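Local coordinates for protein iron transport multicopper oxidase FET3 (Saccharomyces cerevisiae, PDB 1ZPU) that oxidises ferrous to ferric iron with molecular oxygen, using four copper ions, so that yeast can import iron with high affinity through the permease FTR1, at residues V172-V182 with A272-K280; T246-Q254 with T281-Y289. All coordinates share one frame; numbering follows the deposited sequence.

Interaction 1 (V172-V182 with A272-K280); sequences VNNTMNLTWEV and ATSYMVYNK. With NAG (2-acetamido-2-deoxy-beta-D-glucopyranose), chain H; NAG (2-acetamido-2-deoxy-beta-D-glucopyranose), chain G; NAG (2-acetamido-2-deoxy-beta-D-glucopyranose), chain B.
Trp180 and Met276 pair across two neighbouring parallel strands, 179-181 and 272-277, at the edge of a five-stranded sheet in the second plastocyanin-like (cupredoxin) domain. Their side chains run alongside each other in the same direction, Met276 CG lying 3.9 Å from Trp180 CE3. Both leave the backbone with CG anti to N (chi1 177° and -171°), and the methionine stays extended beyond CG, which carries SD obliquely past the six-membered ring in a Met-aromatic contact. Val182 serves two aromatic rings: CG1 lies over one face of the Trp180 ring, while CG2 sits over the centre of the Tyr278 ring, 3.6 Å from its centroid, in a CH-pi contact.

The backbone ladder explains this alignment. Trp180 straddles Met276, its N bonded to Tyr275 O and its O receiving Val277 N, the usual parallel pattern, which puts the two side chains on the same face. Leu178 O accepts from Tyr275 N before this pair, and Val182 N closes the series on Val277 O. Where regular pairing begins, a side chain supplies the acceptor: Leu178 N donates to Ser274 OG over 2.8 Å, with an N-H...O angle of 145°. Thr179, Tyr275 and Val277 occupy the other face, where Thr179 OG1 meets the edge of the Tyr275 ring in its plane. Ahead of the ladder, a type I' turn from Val172 to Thr175 leads the chain out of strand 169-172, and its Asn173 bears an N-linked glycan.

Further out, Tyr188 meets the Trp180 ring edge-to-face, and Tyr278 OH is hydrogen-bonded to His208 NE2 and to Lys243 N.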
loop_
_atom_site.group_PDB
_atom_site.type_symbol
_atom_site.label_atom_id
_atom_site.label_comp_id
_atom_site.label_asym_id
_atom_site.label_seq_id
_atom_site.Cartn_x
_atom_site.Cartn_y
_atom_site.Cartn_z
ATOM N N VAL A 172 -4.683 3.191 -16.954
ATOM C CA VAL A 172 -3.366 2.539 -17.037
ATOM C C VAL A 172 -2.347 3.572 -17.456
ATOM O O VAL A 172 -2.608 4.354 -18.380
ATOM C CB VAL A 172 -3.262 1.379 -18.099
ATOM C CG1 VAL A 172 -3.112 0.067 -17.436
ATOM C CG2 VAL A 172 -4.416 1.363 -19.102
ATOM N N ASN A 173 -1.177 3.565 -16.806
ATOM C CA ASN A 173 -0.116 4.552 -17.095
ATOM C C ASN A 173 -0.672 5.944 -17.260
ATOM O O ASN A 173 -0.249 6.672 -18.124
ATOM C CB ASN A 173 0.664 4.188 -18.352
ATOM C CG ASN A 173 1.777 3.233 -18.076
ATOM O OD1 ASN A 173 1.775 2.531 -17.051
ATOM N ND2 ASN A 173 2.746 3.191 -19.000
ATOM N N ASN A 174 -1.652 6.290 -16.436
ATOM C CA ASN A 174 -2.257 7.613 -16.428
ATOM C C ASN A 174 -2.932 8.041 -17.738
ATOM O O ASN A 174 -2.954 9.233 -18.070
ATOM C CB ASN A 174 -1.257 8.665 -15.935
ATOM C CG ASN A 174 -0.755 8.376 -14.528
ATOM O OD1 ASN A 174 -1.462 8.566 -13.545
ATOM N ND2 ASN A 174 0.470 7.905 -14.433
ATOM N N THR A 175 -3.477 7.075 -18.473
ATOM C CA THR A 175 -4.507 7.335 -19.506
ATOM C C THR A 175 -5.489 6.197 -19.568
ATOM O O THR A 175 -5.503 5.317 -18.719
ATOM C CB THR A 175 -3.975 7.401 -20.951
ATOM O OG1 THR A 175 -2.775 6.634 -21.046
ATOM C CG2 THR A 175 -3.738 8.818 -21.379
ATOM N N MET A 176 -6.291 6.228 -20.620
ATOM C CA MET A 176 -7.155 5.138 -20.979
ATOM C C MET A 176 -6.788 4.668 -22.378
ATOM O O MET A 176 -6.066 5.355 -23.097
ATOM C CB MET A 176 -8.603 5.600 -20.937
ATOM C CG MET A 176 -9.114 5.783 -19.535
ATOM S SD MET A 176 -10.901 5.803 -19.532
ATOM C CE MET A 176 -11.317 4.066 -19.412
ATOM N N ASN A 177 -7.295 3.496 -22.760
ATOM C CA ASN A 177 -7.066 2.922 -24.098
ATOM C C ASN A 177 -5.633 3.131 -24.607
ATOM O O ASN A 177 -5.389 3.786 -25.612
ATOM C CB ASN A 177 -8.160 3.332 -25.104
ATOM C CG ASN A 177 -8.789 4.660 -24.775
ATOM O OD1 ASN A 177 -8.113 5.669 -24.802
ATOM N ND2 ASN A 177 -10.081 4.674 -24.478
ATOM N N LEU A 178 -4.707 2.535 -23.857
ATOM C CA LEU A 178 -3.273 2.595 -24.065
ATOM C C LEU A 178 -2.803 1.595 -25.095
ATOM O O LEU A 178 -3.335 0.486 -25.202
ATOM C CB LEU A 178 -2.589 2.241 -22.749
ATOM C CG LEU A 178 -1.068 2.258 -22.628
ATOM C CD1 LEU A 178 -0.535 3.686 -22.759
ATOM C CD2 LEU A 178 -0.681 1.680 -21.291
ATOM N N THR A 179 -1.753 1.988 -25.800
ATOM C CA THR A 179 -1.102 1.170 -26.797
ATOM C C THR A 179 0.211 0.565 -26.275
ATOM O O THR A 179 1.067 1.280 -25.726
ATOM C CB THR A 179 -0.837 2.036 -28.005
ATOM O OG1 THR A 179 -2.075 2.236 -28.681
ATOM C CG2 THR A 179 0.147 1.393 -28.930
ATOM N N TRP A 180 0.358 -0.751 -26.439
ATOM C CA TRP A 180 1.609 -1.432 -26.161
ATOM C C TRP A 180 2.062 -2.137 -27.435
ATOM O O TRP A 180 1.478 -3.146 -27.860
ATOM C CB TRP A 180 1.442 -2.402 -24.991
ATOM C CG TRP A 180 2.652 -3.223 -24.665
ATOM C CD1 TRP A 180 3.954 -2.852 -24.793
ATOM C CD2 TRP A 180 2.665 -4.541 -24.128
ATOM N NE1 TRP A 180 4.783 -3.860 -24.379
ATOM C CE2 TRP A 180 4.019 -4.910 -23.956
ATOM C CE3 TRP A 180 1.663 -5.457 -23.782
ATOM C CZ2 TRP A 180 4.406 -6.162 -23.463
ATOM C CZ3 TRP A 180 2.046 -6.717 -23.283
ATOM C CH2 TRP A 180 3.411 -7.051 -23.131
ATOM N N GLU A 181 3.090 -1.575 -28.057
ATOM C CA GLU A 181 3.641 -2.109 -29.308
ATOM C C GLU A 181 4.620 -3.242 -29.029
ATOM O O GLU A 181 5.634 -3.035 -28.366
ATOM C CB GLU A 181 4.389 -1.011 -30.056
ATOM C CG GLU A 181 3.671 0.316 -30.106
ATOM C CD GLU A 181 3.936 1.039 -31.409
ATOM O OE1 GLU A 181 2.946 1.382 -32.097
ATOM O OE2 GLU A 181 5.131 1.240 -31.760
ATOM N N VAL A 182 4.337 -4.435 -29.539
ATOM C CA VAL A 182 5.193 -5.578 -29.231
ATOM C C VAL A 182 5.922 -6.099 -30.448
ATOM O O VAL A 182 5.579 -5.746 -31.566
ATOM C CB VAL A 182 4.432 -6.740 -28.528
ATOM C CG1 VAL A 182 4.017 -6.330 -27.114
ATOM C CG2 VAL A 182 3.244 -7.212 -29.357
ATOM N N ALA A 272 -12.326 -1.910 -18.909
ATOM C CA ALA A 272 -11.605 -1.025 -19.814
ATOM C C ALA A 272 -10.643 -1.801 -20.714
ATOM O O ALA A 272 -9.970 -2.728 -20.261
ATOM C CB ALA A 272 -10.861 0.001 -19.034
ATOM N N THR A 273 -10.593 -1.421 -21.991
ATOM C CA THR A 273 -9.766 -2.112 -22.982
ATOM C C THR A 273 -8.570 -1.265 -23.404
ATOM O O THR A 273 -8.718 -0.098 -23.773
ATOM C CB THR A 273 -10.551 -2.464 -24.289
ATOM O OG1 THR A 273 -11.774 -3.152 -23.994
ATOM C CG2 THR A 273 -9.706 -3.293 -25.224
ATOM N N SER A 274 -7.391 -1.875 -23.358
ATOM C CA SER A 274 -6.187 -1.317 -23.960
ATOM C C SER A 274 -5.661 -2.260 -25.043
ATOM O O SER A 274 -6.241 -3.320 -25.284
ATOM C CB SER A 274 -5.116 -1.059 -22.915
ATOM O OG SER A 274 -5.261 0.240 -22.373
ATOM N N TYR A 275 -4.573 -1.879 -25.706
ATOM C CA TYR A 275 -4.186 -2.569 -26.924
ATOM C C TYR A 275 -2.778 -3.119 -26.936
ATOM O O TYR A 275 -1.805 -2.378 -26.885
ATOM C CB TYR A 275 -4.362 -1.657 -28.138
ATOM C CG TYR A 275 -5.579 -0.792 -28.049
ATOM C CD1 TYR A 275 -5.456 0.594 -27.962
ATOM C CD2 TYR A 275 -6.857 -1.354 -28.028
ATOM C CE1 TYR A 275 -6.563 1.398 -27.867
ATOM C CE2 TYR A 275 -7.974 -0.556 -27.932
ATOM C CZ TYR A 275 -7.816 0.826 -27.848
ATOM O OH TYR A 275 -8.922 1.639 -27.755
ATOM N N MET A 276 -2.685 -4.438 -27.032
ATOM C CA MET A 276 -1.435 -5.089 -27.388
ATOM C C MET A 276 -1.336 -5.146 -28.922
ATOM O O MET A 276 -2.057 -5.907 -29.591
ATOM C CB MET A 276 -1.346 -6.478 -26.766
ATOM C CG MET A 276 0.001 -7.122 -26.902
ATOM S SD MET A 276 -0.001 -8.681 -26.021
ATOM C CE MET A 276 1.487 -9.454 -26.646
ATOM N N VAL A 277 -0.448 -4.310 -29.460
ATOM C CA VAL A 277 -0.362 -4.074 -30.893
ATOM C C VAL A 277 0.826 -4.788 -31.545
ATOM O O VAL A 277 1.978 -4.415 -31.340
ATOM C CB VAL A 277 -0.296 -2.556 -31.216
ATOM C CG1 VAL A 277 -0.285 -2.337 -32.696
ATOM C CG2 VAL A 277 -1.464 -1.807 -30.592
ATOM N N TYR A 278 0.534 -5.814 -32.335
ATOM C CA TYR A 278 1.552 -6.491 -33.118
ATOM C C TYR A 278 1.662 -5.794 -34.458
ATOM O O TYR A 278 2.732 -5.745 -35.044
ATOM C CB TYR A 278 1.188 -7.961 -33.350
ATOM C CG TYR A 278 1.385 -8.911 -32.185
ATOM C CD1 TYR A 278 0.553 -8.867 -31.069
ATOM C CD2 TYR A 278 2.365 -9.897 -32.232
ATOM C CE1 TYR A 278 0.719 -9.750 -30.020
ATOM C CE2 TYR A 278 2.534 -10.794 -31.189
ATOM C CZ TYR A 278 1.710 -10.715 -30.088
ATOM O OH TYR A 278 1.876 -11.603 -29.053
ATOM N N ASN A 279 0.540 -5.269 -34.939
ATOM C CA ASN A 279 0.463 -4.650 -36.255
ATOM C C ASN A 279 -0.148 -3.253 -36.160
ATOM O O ASN A 279 -1.319 -3.090 -35.811
ATOM C CB ASN A 279 -0.343 -5.536 -37.204
ATOM C CG ASN A 279 -0.304 -5.051 -38.628
ATOM O OD1 ASN A 279 0.015 -3.891 -38.897
ATOM N ND2 ASN A 279 -0.608 -5.956 -39.560
ATOM N N LYS A 280 0.662 -2.248 -36.467
ATOM C CA LYS A 280 0.286 -0.847 -36.261
ATOM C C LYS A 280 -0.841 -0.401 -37.166
ATOM O O LYS A 280 -1.426 0.660 -36.974
ATOM C CB LYS A 280 1.490 0.063 -36.477
ATOM C CG LYS A 280 2.468 0.060 -35.313
ATOM C CD LYS A 280 3.043 1.458 -35.060
ATOM C CE LYS A 280 3.972 1.877 -36.182
ATOM N NZ LYS A 280 4.934 0.771 -36.485
HETATM C C1 NAG H . -10.628 6.012 -24.705
HETATM C C2 NAG H . -10.477 7.529 -24.552
HETATM C C3 NAG H . -11.695 8.192 -23.909
HETATM C C4 NAG H . -13.009 7.757 -24.540
HETATM C C5 NAG H . -12.980 6.227 -24.593
HETATM C C6 NAG H . -14.179 5.636 -25.310
HETATM C C7 NAG H . -8.342 8.558 -23.750
HETATM C C8 NAG H . -7.727 8.806 -25.099
HETATM N N2 NAG H . -9.404 7.764 -23.635
HETATM O O3 NAG H . -11.615 9.595 -23.977
HETATM O O4 NAG H . -14.070 8.239 -23.734
HETATM O O5 NAG H . -11.859 5.841 -25.358
HETATM O O6 NAG H . -14.018 5.987 -26.668
HETATM O O7 NAG H . -7.845 9.037 -22.735
HETATM C C1 NAG G . 3.933 2.416 -18.696
HETATM C C2 NAG G . 4.578 2.064 -20.040
HETATM C C3 NAG G . 5.928 1.387 -19.828
HETATM C C4 NAG G . 6.837 2.149 -18.858
HETATM C C5 NAG G . 6.057 2.497 -17.608
HETATM C C6 NAG G . 6.901 3.463 -16.805
HETATM C C7 NAG G . 3.376 1.461 -22.086
HETATM C C8 NAG G . 2.703 0.374 -22.894
HETATM N N2 NAG G . 3.702 1.211 -20.817
HETATM O O3 NAG G . 6.572 1.301 -21.069
HETATM O O4 NAG G . 7.910 1.347 -18.393
HETATM O O5 NAG G . 4.866 3.159 -17.943
HETATM O O6 NAG G . 6.295 3.757 -15.571
HETATM O O7 NAG G . 3.607 2.545 -22.614
HETATM C C1 NAG B . -1.155 -5.442 -40.791
HETATM C C2 NAG B . -0.258 -6.063 -41.863
HETATM C C3 NAG B . -0.799 -5.738 -43.247
HETATM C C4 NAG B . -2.235 -6.251 -43.348
HETATM C C5 NAG B . -3.043 -5.620 -42.217
HETATM C C6 NAG B . -4.480 -6.101 -42.170
HETATM C C7 NAG B . 2.108 -6.463 -41.516
HETATM C C8 NAG B . 3.280 -6.327 -42.443
HETATM N N2 NAG B . 1.111 -5.602 -41.736
HETATM O O3 NAG B . 0.037 -6.302 -44.233
HETATM O O4 NAG B . -2.795 -5.896 -44.593
HETATM O O5 NAG B . -2.466 -5.931 -40.974
HETATM O O6 NAG B . -5.174 -5.183 -41.361
HETATM O O7 NAG B . 2.105 -7.330 -40.623
#

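Interaction 2 (T246-Q254 with T281-Y289); sequences TDKNFAIMQ and TAALPTQNY. With NAG (2-acetamido-2-deoxy-beta-D-glucopyranose), chain L; NAG (2-acetamido-2-deoxy-beta-D-glucopyranose), chain B.
Pro285 lays its ring against the backbone of Phe250 and Ala251, so that an irregular coil, 281-289, lines strand 250-256 of a cupredoxin-type domain without pairing to it as a strand. Pro285 CG is 3.4 Å from Phe250 O, CB faces Ala251 N at 3.7 Å, and CD reaches back to Asn249 CB. The Ala251 methyl points toward the coil, CB 3.5 Å from Thr286 O.

At one end, Asn249 ties the coil down: its ND2 donates to Ala283 O over 3.3 Å at a fairly straight 162°. The acceptor lies close to the Asn249 amide plane, but the donor stands well above the carbonyl plane of Ala283. Asn249 OD1 accepts from Asn279 N, in the link between strand 271-277 and the coil, and more weakly from Tyr278 N; one amide thus grips both that link and the coil itself.

Toward the far end the contact passes to Met253, whose chain bends at chi2 (78°) and at chi3, bringing its thioether across Gln287 and Asn288 at about a right angle. Asn288 OD1 is held by Trp204 NE1 on the adjacent strand, while Asn288 N makes a weak hydrogen bond to Met253 SD, 3.6 Å long.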
loop_
_atom_site.group_PDB
_atom_site.type_symbol
_atom_site.label_atom_id
_atom_site.label_comp_id
_atom_site.label_asym_id
_atom_site.label_seq_id
_atom_site.Cartn_x
_atom_site.Cartn_y
_atom_site.Cartn_z
ATOM N N THR A 246 2.386 -11.440 -36.740
ATOM C CA THR A 246 2.200 -10.000 -36.673
ATOM C C THR A 246 0.866 -9.643 -37.344
ATOM O O THR A 246 0.651 -8.519 -37.775
ATOM C CB THR A 246 3.422 -9.283 -37.308
ATOM O OG1 THR A 246 4.570 -9.550 -36.493
ATOM C CG2 THR A 246 3.237 -7.762 -37.384
ATOM N N ASP A 247 -0.045 -10.606 -37.403
ATOM C CA ASP A 247 -1.272 -10.417 -38.160
ATOM C C ASP A 247 -2.419 -9.772 -37.363
ATOM O O ASP A 247 -3.190 -8.998 -37.921
ATOM C CB ASP A 247 -1.692 -11.718 -38.864
ATOM C CG ASP A 247 -2.497 -12.645 -37.968
ATOM O OD1 ASP A 247 -2.054 -12.943 -36.833
ATOM O OD2 ASP A 247 -3.581 -13.080 -38.411
ATOM N N LYS A 248 -2.508 -10.069 -36.069
ATOM C CA LYS A 248 -3.641 -9.631 -35.248
ATOM C C LYS A 248 -3.220 -8.820 -34.022
ATOM O O LYS A 248 -2.127 -8.996 -33.498
ATOM C CB LYS A 248 -4.445 -10.846 -34.794
ATOM C CG LYS A 248 -5.804 -10.496 -34.234
ATOM C CD LYS A 248 -6.273 -11.547 -33.245
ATOM C CE LYS A 248 -7.702 -11.279 -32.793
ATOM N NZ LYS A 248 -8.659 -11.656 -33.877
ATOM N N ASN A 249 -4.096 -7.931 -33.567
ATOM C CA ASN A 249 -3.885 -7.244 -32.285
ATOM C C ASN A 249 -4.782 -7.785 -31.170
ATOM O O ASN A 249 -5.870 -8.305 -31.409
ATOM C CB ASN A 249 -4.047 -5.721 -32.403
ATOM C CG ASN A 249 -3.048 -5.090 -33.357
ATOM O OD1 ASN A 249 -1.857 -5.371 -33.311
ATOM N ND2 ASN A 249 -3.543 -4.230 -34.234
ATOM N N PHE A 250 -4.314 -7.647 -29.939
ATOM C CA PHE A 250 -4.971 -8.269 -28.798
ATOM C C PHE A 250 -5.316 -7.270 -27.706
ATOM O O PHE A 250 -4.629 -6.271 -27.518
ATOM C CB PHE A 250 -4.074 -9.353 -28.231
ATOM C CG PHE A 250 -3.811 -10.470 -29.178
ATOM C CD1 PHE A 250 -2.773 -10.392 -30.100
ATOM C CD2 PHE A 250 -4.597 -11.620 -29.148
ATOM C CE1 PHE A 250 -2.524 -11.430 -30.966
ATOM C CE2 PHE A 250 -4.347 -12.660 -30.011
ATOM C CZ PHE A 250 -3.307 -12.562 -30.919
ATOM N N ALA A 251 -6.387 -7.557 -26.985
ATOM C CA ALA A 251 -6.882 -6.654 -25.958
ATOM C C ALA A 251 -6.169 -6.873 -24.624
ATOM O O ALA A 251 -6.049 -8.015 -24.161
ATOM C CB ALA A 251 -8.362 -6.851 -25.793
ATOM N N ILE A 252 -5.667 -5.787 -24.035
ATOM C CA ILE A 252 -5.179 -5.772 -22.655
ATOM C C ILE A 252 -6.360 -5.287 -21.820
ATOM O O ILE A 252 -6.875 -4.194 -22.028
ATOM C CB ILE A 252 -3.984 -4.801 -22.465
ATOM C CG1 ILE A 252 -2.801 -5.185 -23.348
ATOM C CG2 ILE A 252 -3.554 -4.738 -20.992
ATOM C CD1 ILE A 252 -1.799 -4.071 -23.497
ATOM N N MET A 253 -6.794 -6.110 -20.881
ATOM C CA MET A 253 -8.070 -5.901 -20.217
ATOM C C MET A 253 -7.924 -5.672 -18.720
ATOM O O MET A 253 -7.255 -6.437 -18.032
ATOM C CB MET A 253 -8.937 -7.124 -20.471
ATOM C CG MET A 253 -10.414 -6.816 -20.512
ATOM S SD MET A 253 -10.985 -6.067 -22.046
ATOM C CE MET A 253 -9.542 -6.280 -23.044
ATOM N N GLN A 254 -8.539 -4.608 -18.226
ATOM C CA GLN A 254 -8.647 -4.385 -16.782
ATOM C C GLN A 254 -10.124 -4.195 -16.361
ATOM O O GLN A 254 -10.916 -3.561 -17.073
ATOM C CB GLN A 254 -7.707 -3.253 -16.302
ATOM C CG GLN A 254 -8.129 -1.871 -16.617
ATOM C CD GLN A 254 -6.987 -0.841 -16.514
ATOM O OE1 GLN A 254 -6.523 -0.326 -17.528
ATOM N NE2 GLN A 254 -6.569 -0.509 -15.291
ATOM N N THR A 281 -1.166 -1.247 -38.130
ATOM C CA THR A 281 -2.003 -0.865 -39.228
ATOM C C THR A 281 -3.310 -1.658 -39.185
ATOM O O THR A 281 -4.310 -1.268 -39.789
ATOM C CB THR A 281 -1.154 -1.039 -40.485
ATOM O OG1 THR A 281 -1.036 0.217 -41.147
ATOM C CG2 THR A 281 -1.655 -2.114 -41.390
ATOM N N ALA A 282 -3.301 -2.735 -38.406
ATOM C CA ALA A 282 -4.455 -3.611 -38.273
ATOM C C ALA A 282 -5.551 -3.027 -37.362
ATOM O O ALA A 282 -5.382 -1.959 -36.782
ATOM C CB ALA A 282 -4.010 -4.988 -37.800
ATOM N N ALA A 283 -6.674 -3.736 -37.269
ATOM C CA ALA A 283 -7.810 -3.325 -36.467
ATOM C C ALA A 283 -7.434 -3.282 -35.005
ATOM O O ALA A 283 -6.825 -4.223 -34.498
ATOM C CB ALA A 283 -8.958 -4.293 -36.679
ATOM N N LEU A 284 -7.786 -2.181 -34.337
ATOM C CA LEU A 284 -7.641 -2.058 -32.892
ATOM C C LEU A 284 -8.562 -3.048 -32.219
ATOM O O LEU A 284 -9.720 -3.167 -32.611
ATOM C CB LEU A 284 -8.009 -0.651 -32.455
ATOM C CG LEU A 284 -7.069 0.410 -33.013
ATOM C CD1 LEU A 284 -7.612 1.811 -32.685
ATOM C CD2 LEU A 284 -5.615 0.193 -32.502
ATOM N N PRO A 285 -8.047 -3.797 -31.240
ATOM C CA PRO A 285 -8.849 -4.822 -30.574
ATOM C C PRO A 285 -10.093 -4.281 -29.878
ATOM O O PRO A 285 -10.061 -3.205 -29.285
ATOM C CB PRO A 285 -7.884 -5.429 -29.550
ATOM C CG PRO A 285 -6.732 -4.472 -29.454
ATOM C CD PRO A 285 -6.657 -3.768 -30.759
ATOM N N THR A 286 -11.184 -5.031 -29.995
ATOM C CA THR A 286 -12.398 -4.800 -29.221
ATOM C C THR A 286 -12.225 -5.398 -27.819
ATOM O O THR A 286 -11.222 -6.048 -27.549
ATOM C CB THR A 286 -13.562 -5.502 -29.897
ATOM O OG1 THR A 286 -13.178 -6.851 -30.210
ATOM C CG2 THR A 286 -13.941 -4.771 -31.181
ATOM N N GLN A 287 -13.200 -5.193 -26.934
ATOM C CA GLN A 287 -13.159 -5.785 -25.598
ATOM C C GLN A 287 -13.105 -7.296 -25.667
ATOM O O GLN A 287 -13.809 -7.915 -26.466
ATOM C CB GLN A 287 -14.385 -5.407 -24.797
ATOM C CG GLN A 287 -14.491 -6.221 -23.538
ATOM C CD GLN A 287 -15.673 -5.869 -22.681
ATOM O OE1 GLN A 287 -16.506 -5.037 -23.046
ATOM N NE2 GLN A 287 -15.764 -6.519 -21.518
ATOM N N ASN A 288 -12.262 -7.889 -24.833
ATOM C CA ASN A 288 -12.236 -9.328 -24.692
ATOM C C ASN A 288 -13.176 -9.789 -23.580
ATOM O O ASN A 288 -12.936 -9.546 -22.391
ATOM C CB ASN A 288 -10.811 -9.819 -24.438
ATOM C CG ASN A 288 -10.719 -11.344 -24.384
ATOM O OD1 ASN A 288 -10.244 -11.911 -23.399
ATOM N ND2 ASN A 288 -11.174 -12.007 -25.442
ATOM N N TYR A 289 -14.258 -10.438 -23.982
ATOM C CA TYR A 289 -15.237 -10.969 -23.051
ATOM C C TYR A 289 -14.701 -12.200 -22.380
ATOM O O TYR A 289 -14.134 -13.069 -23.016
ATOM C CB TYR A 289 -16.540 -11.276 -23.775
ATOM C CG TYR A 289 -17.243 -10.011 -24.139
ATOM C CD1 TYR A 289 -17.646 -9.748 -25.447
ATOM C CD2 TYR A 289 -17.470 -9.046 -23.172
ATOM C CE1 TYR A 289 -18.289 -8.546 -25.761
ATOM C CE2 TYR A 289 -18.100 -7.869 -23.467
ATOM C CZ TYR A 289 -18.505 -7.608 -24.752
ATOM O OH TYR A 289 -19.125 -6.402 -24.983
HETATM C C1 NAG L . -17.326 -6.514 -18.709
HETATM C C2 NAG L . -18.548 -6.542 -19.619
HETATM C C3 NAG L . -19.491 -7.724 -19.358
HETATM C C4 NAG L . -18.761 -9.043 -19.469
HETATM C C5 NAG L . -17.616 -8.946 -18.462
HETATM C C6 NAG L . -16.765 -10.212 -18.481
HETATM C C7 NAG L . -19.730 -4.628 -20.560
HETATM C C8 NAG L . -19.015 -4.764 -21.876
HETATM N N2 NAG L . -19.272 -5.304 -19.495
HETATM O O3 NAG L . -20.526 -7.772 -20.312
HETATM O O4 NAG L . -19.697 -10.069 -19.188
HETATM O O5 NAG L . -16.762 -7.819 -18.724
HETATM O O6 NAG L . -16.065 -10.275 -19.702
HETATM O O7 NAG L . -20.720 -3.898 -20.511
HETATM C C1 NAG B . -1.155 -5.442 -40.791
HETATM C C2 NAG B . -0.258 -6.063 -41.863
HETATM C C3 NAG B . -0.799 -5.738 -43.247
HETATM C C4 NAG B . -2.235 -6.251 -43.348
HETATM C C5 NAG B . -3.043 -5.620 -42.217
HETATM C C6 NAG B . -4.480 -6.101 -42.170
HETATM C C7 NAG B . 2.108 -6.463 -41.516
HETATM C C8 NAG B . 3.280 -6.327 -42.443
HETATM N N2 NAG B . 1.111 -5.602 -41.736
HETATM O O3 NAG B . 0.037 -6.302 -44.233
HETATM O O4 NAG B . -2.795 -5.896 -44.593
HETATM O O5 NAG B . -2.466 -5.931 -40.974
HETATM O O6 NAG B . -5.174 -5.183 -41.361
HETATM O O7 NAG B . 2.105 -7.330 -40.623
#

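Overall arrangement
Two ways of building onto one strand pair are combined here. Strands 250-256 and 271-277 are antiparallel neighbours; interaction 1 adds the parallel edge strand 179-181 beside 271-277, and interaction 2 lays the coil that follows 271-277 against 250-256. The contact centres are 9 Å apart, bridged by probable hydrogen bonds of 2.7 Å from Met276 N to Phe250 O and from Ser274 N to Ile252 O. Tyr275, of interaction 1, also touches Pro285, of interaction 2. Both contacts border the sugar on Asn279. They lie about 26 and 31 Å, centre to centre, from the middle of the chain, away from the copper sites.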